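Local coordinates for protein EreC (Klebsiella pneumoniae, PDB 6XCQ) that probably inactivates erythromycin and related macrolide antibiotics by hydrolysing the ester that closes their lactone ring, an esterase route to macrolide resistance, at residues 176-181 and 226-231; 186-191 and 216-221; 305-310 and 404-409; 311-316 and 418-423. The protein carries 1 engineered substitution. One frame throughout, in Å; residues are numbered along the deposited sequence. Where two conformers were deposited one is given.

Interaction 1. Residues 176-181 and 226-231; sequences VIDHLI and KLRLAS
Arg228 reaches out from the last turns of helix 212-231 to clasp Asp178, and its side chain can be followed outward atom by atom. CB points toward segment 176-181, CG lies anti to the backbone N (chi1 177°), and the chain stays extended to NE, which carries the charged head clear of its own helix. The first carbon to touch the other segment is CD, whose neighbour is Ile181 CD1 at 3.7 Å; the two side chains slide past one another in opposite directions. Beyond it, NE donates to Asp178 OD2 at 2.9 Å, and NH2 donates to Asp178 OD1 at 3.0 Å. Aspartate suits this side-on salt bridge because its two oxygens match the two nitrogens: both use their syn lone pairs, and the carboxylate and guanidinium planes are only 15° apart.

Asp178 is the first residue to leave helical geometry after helix 164-177, in the short turn before helix 182-191, so the pair ties an interhelical corner to a third helix of an all-helical part of the chain. Leu180 crosses the arginine at about a right angle, with CD1 3.7 Å from NH2. The branched aliphatic Ile181 suits the greasy stem of Arg228; Ile181 also touches Arg224 and Leu225 of the same helix.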
# COMPACT_ATOMS: atom_id res chain seq x y z
N VAL A 176 27.51 -11.70 8.81
CA VAL A 176 27.73 -11.80 10.25
C VAL A 176 27.26 -13.14 10.78
O VAL A 176 27.99 -13.83 11.51
CB VAL A 176 27.03 -10.64 10.97
CG1 VAL A 176 27.23 -10.77 12.45
CG2 VAL A 176 27.61 -9.30 10.47
N ILE A 177 26.04 -13.56 10.43
CA ILE A 177 25.41 -14.64 11.18
C ILE A 177 25.47 -15.99 10.48
O ILE A 177 25.20 -17.01 11.12
CB ILE A 177 23.94 -14.29 11.50
CG1 ILE A 177 23.06 -14.50 10.26
CG2 ILE A 177 23.81 -12.86 12.00
CD1 ILE A 177 21.56 -14.27 10.51
N ASP A 178 25.76 -16.03 9.17
CA ASP A 178 25.82 -17.32 8.49
C ASP A 178 26.71 -17.20 7.26
O ASP A 178 26.25 -17.32 6.11
CB ASP A 178 24.41 -17.82 8.13
CG ASP A 178 24.40 -19.23 7.51
OD1 ASP A 178 25.27 -20.07 7.81
OD2 ASP A 178 23.50 -19.53 6.71
N HIS A 179 28.00 -16.93 7.49
CA HIS A 179 28.91 -16.65 6.38
C HIS A 179 29.03 -17.82 5.40
O HIS A 179 29.38 -17.59 4.24
CB HIS A 179 30.30 -16.27 6.92
CG HIS A 179 31.18 -15.64 5.89
ND1 HIS A 179 31.87 -16.38 4.95
CD2 HIS A 179 31.48 -14.34 5.65
CE1 HIS A 179 32.56 -15.56 4.17
NE2 HIS A 179 32.34 -14.32 4.58
N LEU A 180 28.71 -19.04 5.84
CA LEU A 180 28.76 -20.21 4.96
C LEU A 180 27.92 -20.03 3.70
O LEU A 180 28.22 -20.64 2.67
CB LEU A 180 28.30 -21.46 5.70
CG LEU A 180 29.24 -22.01 6.78
CD1 LEU A 180 28.52 -23.06 7.63
CD2 LEU A 180 30.49 -22.56 6.13
N ILE A 181 26.84 -19.25 3.77
CA ILE A 181 25.94 -19.11 2.63
C ILE A 181 26.11 -17.76 1.94
O ILE A 181 25.33 -17.42 1.04
CB ILE A 181 24.48 -19.37 3.05
CG1 ILE A 181 23.64 -19.83 1.86
CG2 ILE A 181 23.84 -18.15 3.74
CD1 ILE A 181 23.73 -21.30 1.57
N LYS A 226 15.83 -19.66 1.83
CA LYS A 226 14.71 -19.55 2.75
C LYS A 226 14.62 -20.76 3.67
O LYS A 226 14.33 -20.63 4.86
CB LYS A 226 13.42 -19.43 1.95
CG LYS A 226 12.18 -19.23 2.79
CD LYS A 226 10.95 -19.28 1.89
CE LYS A 226 9.79 -19.97 2.58
NZ LYS A 226 9.00 -19.02 3.39
N LEU A 227 14.80 -21.95 3.10
CA LEU A 227 14.68 -23.17 3.89
C LEU A 227 15.89 -23.38 4.80
O LEU A 227 15.76 -23.91 5.91
CB LEU A 227 14.49 -24.37 2.96
CG LEU A 227 13.07 -24.77 2.52
CD1 LEU A 227 12.20 -23.59 2.22
CD2 LEU A 227 13.12 -25.70 1.32
N ARG A 228 17.08 -22.97 4.36
CA ARG A 228 18.24 -23.07 5.23
C ARG A 228 18.08 -22.16 6.45
O ARG A 228 18.31 -22.58 7.59
CB ARG A 228 19.53 -22.73 4.48
CG ARG A 228 20.75 -22.76 5.40
CD ARG A 228 22.06 -22.40 4.69
NE ARG A 228 23.16 -22.20 5.64
CZ ARG A 228 23.91 -23.18 6.14
NH1 ARG A 228 23.68 -24.45 5.83
NH2 ARG A 228 24.89 -22.89 6.99
N LEU A 229 17.64 -20.91 6.23
CA LEU A 229 17.54 -19.98 7.34
C LEU A 229 16.50 -20.44 8.35
O LEU A 229 16.73 -20.35 9.57
CB LEU A 229 17.18 -18.58 6.84
CG LEU A 229 18.34 -17.63 6.54
CD1 LEU A 229 18.82 -16.92 7.79
CD2 LEU A 229 19.49 -18.37 5.89
N ALA A 230 15.34 -20.90 7.88
CA ALA A 230 14.33 -21.37 8.81
C ALA A 230 14.83 -22.59 9.58
O ALA A 230 14.54 -22.74 10.78
CB ALA A 230 13.04 -21.69 8.06
N SER A 231 15.60 -23.46 8.92
CA SER A 231 16.08 -24.66 9.61
C SER A 231 17.08 -24.32 10.71
O SER A 231 17.18 -25.05 11.70
CB SER A 231 16.70 -25.63 8.59
OG SER A 231 18.03 -25.28 8.27

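Interaction 2. Residues 186-191 and 216-221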
# COMPACT_ATOMS: atom_id res chain seq x y z
N ASP A 186 25.69 -13.82 -2.86
CA ASP A 186 26.38 -12.94 -3.80
C ASP A 186 26.16 -13.39 -5.24
O ASP A 186 26.05 -12.56 -6.14
CB ASP A 186 27.87 -12.89 -3.46
CG ASP A 186 28.14 -12.13 -2.18
OD1 ASP A 186 27.57 -11.03 -2.01
OD2 ASP A 186 28.92 -12.62 -1.35
N GLU A 187 26.09 -14.70 -5.46
CA GLU A 187 25.68 -15.20 -6.77
C GLU A 187 24.29 -14.67 -7.13
O GLU A 187 24.07 -14.20 -8.26
CB GLU A 187 25.70 -16.73 -6.77
CG GLU A 187 25.34 -17.37 -8.09
CD GLU A 187 26.23 -18.55 -8.44
N LEU A 188 23.36 -14.70 -6.18
CA LEU A 188 22.01 -14.20 -6.42
C LEU A 188 22.01 -12.72 -6.77
O LEU A 188 21.29 -12.28 -7.67
CB LEU A 188 21.13 -14.45 -5.20
CG LEU A 188 20.54 -15.84 -5.11
CD1 LEU A 188 19.80 -15.96 -3.79
CD2 LEU A 188 19.59 -16.05 -6.30
N THR A 189 22.81 -11.94 -6.04
CA THR A 189 22.92 -10.52 -6.33
C THR A 189 23.34 -10.28 -7.77
O THR A 189 22.76 -9.44 -8.48
CB THR A 189 23.92 -9.88 -5.38
OG1 THR A 189 23.59 -10.27 -4.03
CG2 THR A 189 23.89 -8.37 -5.51
N HIS A 190 24.37 -11.00 -8.23
CA HIS A 190 24.81 -10.85 -9.61
C HIS A 190 23.74 -11.33 -10.58
O HIS A 190 23.47 -10.66 -11.58
CB HIS A 190 26.12 -11.62 -9.83
CG HIS A 190 27.31 -10.95 -9.22
ND1 HIS A 190 27.94 -11.43 -8.09
CD2 HIS A 190 27.97 -9.83 -9.57
CE1 HIS A 190 28.95 -10.64 -7.79
NE2 HIS A 190 28.99 -9.66 -8.67
N LEU A 191 23.12 -12.48 -10.29
CA LEU A 191 22.10 -13.02 -11.18
C LEU A 191 20.98 -12.02 -11.41
O LEU A 191 20.36 -12.03 -12.49
CB LEU A 191 21.54 -14.31 -10.60
CG LEU A 191 21.96 -15.62 -11.26
CD1 LEU A 191 21.59 -16.77 -10.35
CD2 LEU A 191 21.26 -15.75 -12.60
N GLU A 216 14.81 -19.22 -13.25
CA GLU A 216 14.52 -20.35 -12.39
C GLU A 216 15.68 -20.66 -11.45
O GLU A 216 15.45 -21.04 -10.30
CB GLU A 216 14.15 -21.56 -13.24
CG GLU A 216 12.74 -21.42 -13.75
CD GLU A 216 12.37 -22.39 -14.84
OE1 GLU A 216 13.27 -23.10 -15.35
OE2 GLU A 216 11.17 -22.44 -15.20
N LYS A 217 16.92 -20.47 -11.91
CA LYS A 217 18.06 -20.58 -11.01
C LYS A 217 17.97 -19.57 -9.88
O LYS A 217 18.33 -19.87 -8.74
CB LYS A 217 19.36 -20.40 -11.79
CG LYS A 217 20.60 -20.44 -10.91
CD LYS A 217 21.86 -20.21 -11.72
CE LYS A 217 22.15 -21.42 -12.60
NZ LYS A 217 22.46 -22.63 -11.78
N ALA A 218 17.49 -18.35 -10.16
CA ALA A 218 17.39 -17.36 -9.09
C ALA A 218 16.24 -17.70 -8.15
O ALA A 218 16.38 -17.60 -6.92
CB ALA A 218 17.21 -15.95 -9.67
N ILE A 219 15.10 -18.10 -8.70
CA ILE A 219 13.96 -18.49 -7.87
C ILE A 219 14.35 -19.68 -6.98
O ILE A 219 14.07 -19.69 -5.78
CB ILE A 219 12.75 -18.81 -8.76
CG1 ILE A 219 12.18 -17.53 -9.37
CG2 ILE A 219 11.67 -19.56 -7.99
CD1 ILE A 219 11.21 -17.81 -10.52
N SER A 220 14.98 -20.69 -7.58
CA SER A 220 15.41 -21.83 -6.79
C SER A 220 16.45 -21.42 -5.74
O SER A 220 16.46 -21.95 -4.62
CB SER A 220 15.96 -22.92 -7.70
OG SER A 220 14.98 -23.35 -8.63
N GLY A 221 17.32 -20.48 -6.10
CA GLY A 221 18.33 -20.02 -5.15
C GLY A 221 17.71 -19.38 -3.93
O GLY A 221 18.17 -19.59 -2.80
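Leu188 lays its two methyl groups over the backbone of the facing helix, where Ala218 and Gly221 offer almost no side chain to hold it off. Its CG lies anti to the carbonyl carbon (chi1 -84°), and from there the branches part company: CD2 comes to 3.6 Å from Ala218 O and 4.1 Å from Ala218 CB, while CD1 lies 4.0 Å from Gly221 C. The leucine rests directly on main-chain atoms, alanine and glycine, about one turn apart, making a shallow seat for it. Leu188 CA and Ala218 CA are the nearest pair across the contact, 6.2 Å apart.

One turn further along, Leu191 CD1 meets the aliphatic part of Lys217, with Lys217 CD at 3.7 Å. The two side chains cross at about a right angle. Lysine serves well at this exposed border because its methylenes can cover a leucine methyl while the bends at chi3 and chi4 turn its ammonium end aside.

No hydrogen bond joins the segments; the contact is made by van der Waals packing of methyls on side chains and backbone. Leu188 also touches Leu167 of helix 164-177, and Ala218 touches Leu259 of helix 244-267. With axes 10.1 Å apart and running at 145° to each other, segments 186-191 and 216-221 form an antiparallel helix pair within a helical bundle.

Interaction 3. Residues 305-310 and 404-409. Engineered in segment 305-310: Asn309 (natural residue His).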
# COMPACT_ATOMS: atom_id res chain seq x y z
N ALA A 305 -3.41 2.45 1.51
CA ALA A 305 -3.32 1.65 0.30
C ALA A 305 -4.54 1.93 -0.57
O ALA A 305 -5.46 2.64 -0.16
CB ALA A 305 -3.18 0.16 0.62
N HIS A 306 -4.54 1.38 -1.78
CA HIS A 306 -5.65 1.61 -2.70
C HIS A 306 -6.92 0.93 -2.16
O HIS A 306 -6.84 -0.05 -1.41
CB HIS A 306 -5.29 1.05 -4.08
CG HIS A 306 -6.12 1.59 -5.20
ND1 HIS A 306 -7.36 1.08 -5.52
CD2 HIS A 306 -5.88 2.58 -6.10
CE1 HIS A 306 -7.85 1.73 -6.57
NE2 HIS A 306 -6.97 2.64 -6.94
N ASN A 307 -8.10 1.48 -2.52
CA ASN A 307 -9.38 0.81 -2.26
C ASN A 307 -9.30 -0.67 -2.63
O ASN A 307 -9.76 -1.54 -1.89
CB ASN A 307 -10.53 1.45 -3.06
CG ASN A 307 -10.99 2.78 -2.49
OD1 ASN A 307 -10.44 3.30 -1.52
ND2 ASN A 307 -12.02 3.35 -3.12
N ASN A 308 -8.76 -0.96 -3.82
CA ASN A 308 -8.69 -2.34 -4.30
C ASN A 308 -7.82 -3.22 -3.40
O ASN A 308 -8.01 -4.44 -3.40
CB ASN A 308 -8.14 -2.39 -5.72
CG ASN A 308 -9.05 -1.70 -6.73
OD1 ASN A 308 -10.09 -1.16 -6.39
ND2 ASN A 308 -8.63 -1.70 -7.99
N ASN A 309 -6.88 -2.65 -2.65
CA ASN A 309 -6.09 -3.49 -1.75
C ASN A 309 -6.77 -3.65 -0.39
O ASN A 309 -6.68 -4.72 0.22
CB ASN A 309 -4.68 -2.91 -1.51
CG ASN A 309 -3.89 -2.71 -2.79
OD1 ASN A 309 -3.57 -1.59 -3.15
ND2 ASN A 309 -3.53 -3.81 -3.45
N LEU A 310 -7.43 -2.61 0.09
CA LEU A 310 -8.07 -2.65 1.40
C LEU A 310 -9.37 -3.44 1.40
O LEU A 310 -9.81 -3.89 2.47
CB LEU A 310 -8.37 -1.23 1.89
CG LEU A 310 -7.21 -0.25 2.08
CD1 LEU A 310 -7.78 1.07 2.54
CD2 LEU A 310 -6.23 -0.76 3.12
N LYS A 404 -24.11 -1.18 -5.33
CA LYS A 404 -23.36 -2.41 -5.55
C LYS A 404 -22.04 -2.17 -6.27
O LYS A 404 -21.23 -3.10 -6.35
CB LYS A 404 -24.19 -3.40 -6.36
CG LYS A 404 -25.17 -4.20 -5.51
CD LYS A 404 -26.08 -5.03 -6.39
CE LYS A 404 -26.98 -5.92 -5.54
NZ LYS A 404 -27.96 -5.08 -4.81
N ARG A 405 -21.81 -0.98 -6.81
CA ARG A 405 -20.58 -0.68 -7.52
C ARG A 405 -20.00 0.63 -7.01
O ARG A 405 -20.72 1.48 -6.47
CB ARG A 405 -20.79 -0.66 -9.05
CG ARG A 405 -21.83 0.32 -9.58
CD ARG A 405 -22.16 0.02 -11.05
NE ARG A 405 -23.26 -0.93 -11.19
CZ ARG A 405 -23.12 -2.19 -11.59
NH1 ARG A 405 -21.92 -2.67 -11.90
NH2 ARG A 405 -24.18 -2.98 -11.67
N MET A 406 -18.68 0.77 -7.13
CA MET A 406 -17.98 1.97 -6.70
C MET A 406 -16.86 2.26 -7.68
O MET A 406 -16.24 1.34 -8.21
CB MET A 406 -17.43 1.82 -5.27
CG MET A 406 -16.76 3.08 -4.71
SD MET A 406 -16.61 3.00 -2.90
CE MET A 406 -15.75 1.43 -2.74
N ARG A 407 -16.59 3.55 -7.89
CA ARG A 407 -15.53 3.93 -8.81
C ARG A 407 -14.18 3.38 -8.34
O ARG A 407 -13.91 3.29 -7.14
CB ARG A 407 -15.46 5.45 -8.94
CG ARG A 407 -16.70 6.04 -9.64
CD ARG A 407 -16.70 7.54 -9.58
NE ARG A 407 -17.34 8.13 -10.75
CZ ARG A 407 -17.49 9.43 -10.95
NH1 ARG A 407 -17.05 10.29 -10.04
NH2 ARG A 407 -18.05 9.86 -12.07
N SER A 408 -13.34 3.02 -9.29
CA SER A 408 -11.99 2.59 -8.98
C SER A 408 -11.16 2.93 -10.20
O SER A 408 -11.44 2.43 -11.30
CB SER A 408 -11.98 1.09 -8.66
OG SER A 408 -10.66 0.59 -8.51
N GLN A 409 -10.18 3.81 -10.04
CA GLN A 409 -9.45 4.41 -11.18
C GLN A 409 -10.51 5.04 -12.09
O GLN A 409 -11.46 5.66 -11.59
CB GLN A 409 -8.56 3.37 -11.85
CG GLN A 409 -7.43 2.84 -10.97
CD GLN A 409 -6.52 3.94 -10.45
OE1 GLN A 409 -6.33 4.05 -9.24
NE2 GLN A 409 -5.93 4.73 -11.36
O HOH W 1 -13.08 1.51 -5.18
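A chi1 of -161° sets the imidazole of His306 against Gln409, which, bent at chi2 (-57°), curls its amide back to meet it. His306 NE2 donates to Gln409 OE1 at 2.8 Å; the donor lies in the carbonyl plane on a lone pair, although the oxygen sits 16° out of the ring plane. On the same ring ND1 accepts from Asn308 N at 3.0 Å, nearly straight and in plane. Histidine suits this place because one nitrogen caps the start of helix 307-310 while the other carries a proton to the glutamine, and the two bonds together fix the ring's rotation. The capping box is completed by a weak bond from His306 N to OD1 of Asn309, an engineered residue that replaces the natural histidine.

Ser408 has its hydroxyl anti to the backbone N; Ser408 OG donates to Asn308 OD1 at 2.8 Å and also lies near the imidazole edge. A water accepts from Asn307 ND2 at 3.0 Å and donates to Arg407 O, bridging a wider part of the interface; Asn307 ND2 also donates to Phe343 O. Gln409 is held further by His70 N at OE1 and by Glu352 at NE2, so its amide has a settled orientation.

Helix 307-310 directly follows strand 301-304 of the central mixed sheet, and this contact joins its start to the small hairpin of strands 405-408 and 411-414, with Met406 resting on Ala342 of strand 338-345 and Phe317 of strand 315-317 touching Asn308 and Ser408.

Interaction 4. Residues 311-316 and 418-423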
# COMPACT_ATOMS: atom_id res chain seq x y z
N GLN A 311 -10.00 -3.59 0.23
CA GLN A 311 -11.29 -4.27 0.10
C GLN A 311 -11.25 -5.64 0.75
O GLN A 311 -10.22 -6.32 0.71
CB GLN A 311 -11.62 -4.40 -1.39
CG GLN A 311 -13.02 -4.89 -1.71
CD GLN A 311 -13.37 -4.71 -3.17
OE1 GLN A 311 -13.16 -3.64 -3.76
NE2 GLN A 311 -13.90 -5.77 -3.77
N LYS A 312 -12.34 -6.05 1.40
CA LYS A 312 -12.33 -7.31 2.14
C LYS A 312 -12.98 -8.46 1.37
O LYS A 312 -13.02 -9.57 1.89
CB LYS A 312 -13.01 -7.13 3.50
CG LYS A 312 -12.37 -6.01 4.35
CD LYS A 312 -12.93 -5.92 5.77
CE LYS A 312 -14.35 -5.40 5.81
NZ LYS A 312 -14.76 -5.06 7.22
N THR A 313 -13.45 -8.22 0.16
CA THR A 313 -14.07 -9.23 -0.70
C THR A 313 -13.29 -9.30 -2.01
O THR A 313 -12.52 -8.37 -2.30
CB THR A 313 -15.53 -8.87 -0.96
OG1 THR A 313 -15.57 -7.61 -1.63
CG2 THR A 313 -16.33 -8.82 0.36
N PRO A 314 -13.48 -10.34 -2.83
CA PRO A 314 -12.69 -10.44 -4.07
C PRO A 314 -12.91 -9.25 -5.00
O PRO A 314 -14.03 -8.74 -5.16
CB PRO A 314 -13.19 -11.74 -4.69
CG PRO A 314 -13.60 -12.56 -3.52
CD PRO A 314 -14.22 -11.59 -2.57
N VAL A 315 -11.81 -8.85 -5.64
CA VAL A 315 -11.75 -7.68 -6.50
C VAL A 315 -11.74 -8.14 -7.95
O VAL A 315 -10.91 -8.98 -8.34
CB VAL A 315 -10.50 -6.84 -6.19
CG1 VAL A 315 -10.39 -5.66 -7.16
CG2 VAL A 315 -10.52 -6.35 -4.74
N SER A 316 -12.66 -7.63 -8.75
CA SER A 316 -12.60 -7.78 -10.20
C SER A 316 -12.32 -6.42 -10.82
O SER A 316 -13.13 -5.50 -10.70
CB SER A 316 -13.89 -8.35 -10.78
OG SER A 316 -13.83 -8.29 -12.19
N SER A 418 -21.36 -3.82 1.86
CA SER A 418 -21.40 -3.98 3.32
C SER A 418 -20.31 -4.94 3.80
O SER A 418 -19.75 -4.76 4.89
CB SER A 418 -22.77 -4.48 3.76
OG SER A 418 -23.10 -5.71 3.13
N GLU A 419 -20.02 -5.97 3.01
CA GLU A 419 -18.96 -6.90 3.37
C GLU A 419 -17.59 -6.38 2.95
O GLU A 419 -16.58 -6.75 3.56
CB GLU A 419 -19.22 -8.24 2.69
CG GLU A 419 -20.55 -8.83 3.09
CD GLU A 419 -20.58 -10.31 2.84
OE1 GLU A 419 -20.96 -11.06 3.76
OE2 GLU A 419 -20.23 -10.71 1.71
N ALA A 420 -17.54 -5.55 1.90
CA ALA A 420 -16.28 -5.14 1.31
C ALA A 420 -15.58 -4.05 2.11
O ALA A 420 -14.36 -4.07 2.25
CB ALA A 420 -16.51 -4.68 -0.13
N PHE A 421 -16.35 -3.09 2.63
CA PHE A 421 -15.78 -1.98 3.39
C PHE A 421 -16.63 -1.73 4.63
O PHE A 421 -17.81 -2.07 4.67
CB PHE A 421 -15.72 -0.70 2.53
CG PHE A 421 -14.85 -0.86 1.33
CD1 PHE A 421 -13.46 -0.73 1.44
CD2 PHE A 421 -15.39 -1.18 0.10
CE1 PHE A 421 -12.65 -0.89 0.32
CE2 PHE A 421 -14.58 -1.35 -1.01
CZ PHE A 421 -13.20 -1.20 -0.88
N ASP A 422 -16.01 -1.11 5.64
CA ASP A 422 -16.74 -0.72 6.84
C ASP A 422 -17.34 0.67 6.73
O ASP A 422 -18.40 0.91 7.31
CB ASP A 422 -15.82 -0.78 8.07
CG ASP A 422 -15.37 -2.20 8.39
OD1 ASP A 422 -16.13 -2.94 9.05
OD2 ASP A 422 -14.26 -2.59 7.95
N ALA A 423 -16.69 1.58 6.00
CA ALA A 423 -17.22 2.93 5.79
C ALA A 423 -16.74 3.43 4.44
O ALA A 423 -15.85 2.85 3.83
CB ALA A 423 -16.78 3.89 6.90
O HOH W 2 -17.54 -4.51 6.55
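Gln311 and Phe421 make the close-packed, buried half of this contact. The aliphatic part of the glutamine crosses the ring obliquely, with Gln311 CB 3.6 Å from Phe421 CZ, and Gln311 CG also lies 3.8 Å from Ala420 CB. Alanine is small enough at this point for the two backbones to come close, and Lys312 N donates to Ala420 O at 3.0 Å, on a lone pair in the carbonyl plane. Thr313 OG1 settles 3.4 Å from Ala420 CB and forms a hydrogen bond with Thr415 OG1.

Toward the more exposed side the fit changes character. Thr313 and Glu419 cross at about a right angle, Thr313 CG2 3.8 Å from Glu419 CB, where Glu419 is exposed. Lys312 runs along this border, its methylenes covering the carbonyl end of helix 417-420. A bend at chi3 (-71°) brings NZ to Asp422 OD2, 2.6 Å away, meeting it from above the carboxylate plane; a water links NZ onward to Ser418 O.

Asp422 OD2 accepts from Ala340 N of strand 338-345 as well, so the lysine's charge would probably help stabilise a carboxylate fixed beside the central sheet, and through the water it may also favour the carbonyl of Ser418 in the helix's last turn.

How the interactions relate
Following the chain from its N terminus, interaction 1 opens first, at 176-181, and closes at 226-231, after interaction 2 has closed a smaller loop wholly within this largely helical excursion. Both use helix 212-231, their centres 15 Å apart. The chain returns through helices 244-267 and 279-295 to the central sheet at strand 301-304. Segments 305-310 and 311-316 are consecutive, while their partners 404-409 and 418-423 follow in the same order, so interactions 3 and 4 cross. Their centres lie 8 Å apart and they touch, notably through Met406 and Phe421. Thus one pair joins the outlying helices 164-177 and 182-191 to 212-231, and the other, some 36 to 40 Å away between centres, ties late elements to the sheet.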